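Local coordinates for gamma-glutamyltransferase 1 Threonine peptidase. MEROPS family T03 (Pseudomonas nitroreducens, PDB 7D9E), which transfers gamma-glutamyl groups from peptides such as glutathione to amino acids, and also hydrolyses glutathione to glutamate and cysteinylglycine, at residues A13-Y18 with S86-T91. Sequence-based numbering, arbitrary orientation. Where two conformers were deposited one is given.
Sequences AVSNTY and SLVLGT
Val88 CG1, anti to the backbone N (chi1 -173°), is brought against Ser15 CB at 3.7 Å, while the serine's own torsion (chi1 -162°) swings OG toward Leu89 O. Val88 CG2 touches Ala13 CB at 3.9 Å, so the valine fork bridges two successive inward-pointing residues of 13-18. The strands run nearly parallel, 8° apart, with axes 6.9 Å apart at closest. No backbone hydrogen bond joins them; this is face-to-face packing of two sheets, as in the layered Ntn-hydrolase fold. Strand 13-18 pairs with 2-7 on one side and, antiparallel, with a strand of the other chain, while 84-90 lies in the four-stranded sheet whose far face is covered by helix 97-109.

Beyond Val88 the contact turns polar. Ser15 OG stands 3.1 Å from Leu89 O, but its hydrogen bond goes to Ser77 O. Gly90, which has no side chain, faces the hydroxyls of Ser15 and Thr17. Thr17 OG1 reaches a water at 2.8 Å, which donates to Thr91 O over 2.9 Å, linking strand 13-18 to the loop that follows strand 84-90; Thr17 CG2 lies 4.0 Å from that same carbonyl oxygen. Thr17 OG1 is also hydrogen-bonded to His3 ND1, and the side chain of Thr17 touches Thr1, the probable nucleophile, and lies about 5 Å from the bound DON (6-diazenyl-5-oxo-L-norleucine). The chemistry thus passes from an apolar grip at Ala13 to a buried, water-bridged end beside the active site, consistent with Thr17 being a second-shell residue that packs against Thr1.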
# COMPACT_ATOMS: atom_id res chain seq x y z
N ALA B 13 8.93 10.27 12.41
CA ALA B 13 8.33 10.07 11.10
C ALA B 13 7.35 8.92 11.13
O ALA B 13 7.55 7.92 11.81
CB ALA B 13 9.40 9.81 10.03
N VAL B 14 6.27 9.07 10.36
CA VAL B 14 5.31 8.01 10.11
C VAL B 14 5.11 7.89 8.60
O VAL B 14 4.86 8.90 7.92
CB VAL B 14 3.95 8.27 10.81
CG1 VAL B 14 2.90 7.23 10.33
CG2 VAL B 14 4.09 8.25 12.31
N SER B 15 5.18 6.66 8.09
CA SER B 15 4.85 6.34 6.71
C SER B 15 3.76 5.28 6.77
O SER B 15 4.00 4.19 7.28
CB SER B 15 6.11 5.80 6.03
OG SER B 15 5.99 5.85 4.63
N ASN B 16 2.57 5.62 6.28
CA ASN B 16 1.41 4.75 6.47
C ASN B 16 0.74 4.45 5.15
O ASN B 16 0.26 5.37 4.47
CB ASN B 16 0.40 5.43 7.40
CG ASN B 16 -0.68 4.50 7.81
OD1 ASN B 16 -0.50 3.70 8.71
ND2 ASN B 16 -1.81 4.57 7.10
N THR B 17 0.67 3.16 4.80
CA THR B 17 -0.03 2.70 3.60
C THR B 17 -1.19 1.84 4.08
O THR B 17 -0.99 0.91 4.86
CB THR B 17 0.88 1.85 2.69
OG1 THR B 17 2.12 2.53 2.43
CG2 THR B 17 0.21 1.63 1.37
N TYR B 18 -2.40 2.14 3.60
CA TYR B 18 -3.55 1.34 4.00
C TYR B 18 -4.55 1.30 2.85
O TYR B 18 -4.46 2.06 1.89
CB TYR B 18 -4.09 1.74 5.39
CG TYR B 18 -4.90 3.01 5.53
CD1 TYR B 18 -4.81 4.04 4.61
CD2 TYR B 18 -5.73 3.19 6.62
CE1 TYR B 18 -5.56 5.21 4.76
CE2 TYR B 18 -6.49 4.35 6.78
CZ TYR B 18 -6.39 5.35 5.84
OH TYR B 18 -7.12 6.51 5.97
N SER B 86 15.80 11.05 6.59
CA SER B 86 16.16 11.77 5.38
C SER B 86 15.08 11.73 4.32
O SER B 86 14.96 12.68 3.55
CB SER B 86 17.46 11.22 4.79
OG SER B 86 17.36 9.84 4.54
N LEU B 87 14.28 10.66 4.25
CA LEU B 87 13.24 10.57 3.23
C LEU B 87 12.13 9.68 3.73
O LEU B 87 12.40 8.60 4.26
CB LEU B 87 13.82 10.01 1.92
CG LEU B 87 12.89 10.04 0.70
CD1 LEU B 87 12.67 11.48 0.26
CD2 LEU B 87 13.47 9.19 -0.43
N VAL B 88 10.89 10.11 3.57
CA VAL B 88 9.72 9.33 3.95
C VAL B 88 8.86 9.21 2.70
O VAL B 88 8.60 10.22 2.05
CB VAL B 88 8.92 10.02 5.07
CG1 VAL B 88 7.82 9.10 5.57
CG2 VAL B 88 9.85 10.39 6.23
N LEU B 89 8.48 7.98 2.35
CA LEU B 89 7.74 7.82 1.12
C LEU B 89 6.95 6.52 1.10
O LEU B 89 7.24 5.57 1.83
CB LEU B 89 8.63 7.90 -0.13
CG LEU B 89 9.51 6.71 -0.50
CD1 LEU B 89 10.13 6.92 -1.89
CD2 LEU B 89 10.62 6.47 0.50
N GLY B 90 5.95 6.51 0.23
CA GLY B 90 5.15 5.32 -0.01
C GLY B 90 4.14 5.64 -1.09
O GLY B 90 4.05 6.78 -1.56
N THR B 91 3.39 4.63 -1.49
CA THR B 91 2.51 4.79 -2.64
C THR B 91 1.50 3.64 -2.69
O THR B 91 1.79 2.53 -2.23
CB THR B 91 3.32 4.82 -3.95
OG1 THR B 91 2.45 5.00 -5.07
CG2 THR B 91 4.12 3.54 -4.17
O HOH W 1 3.37 1.67 0.03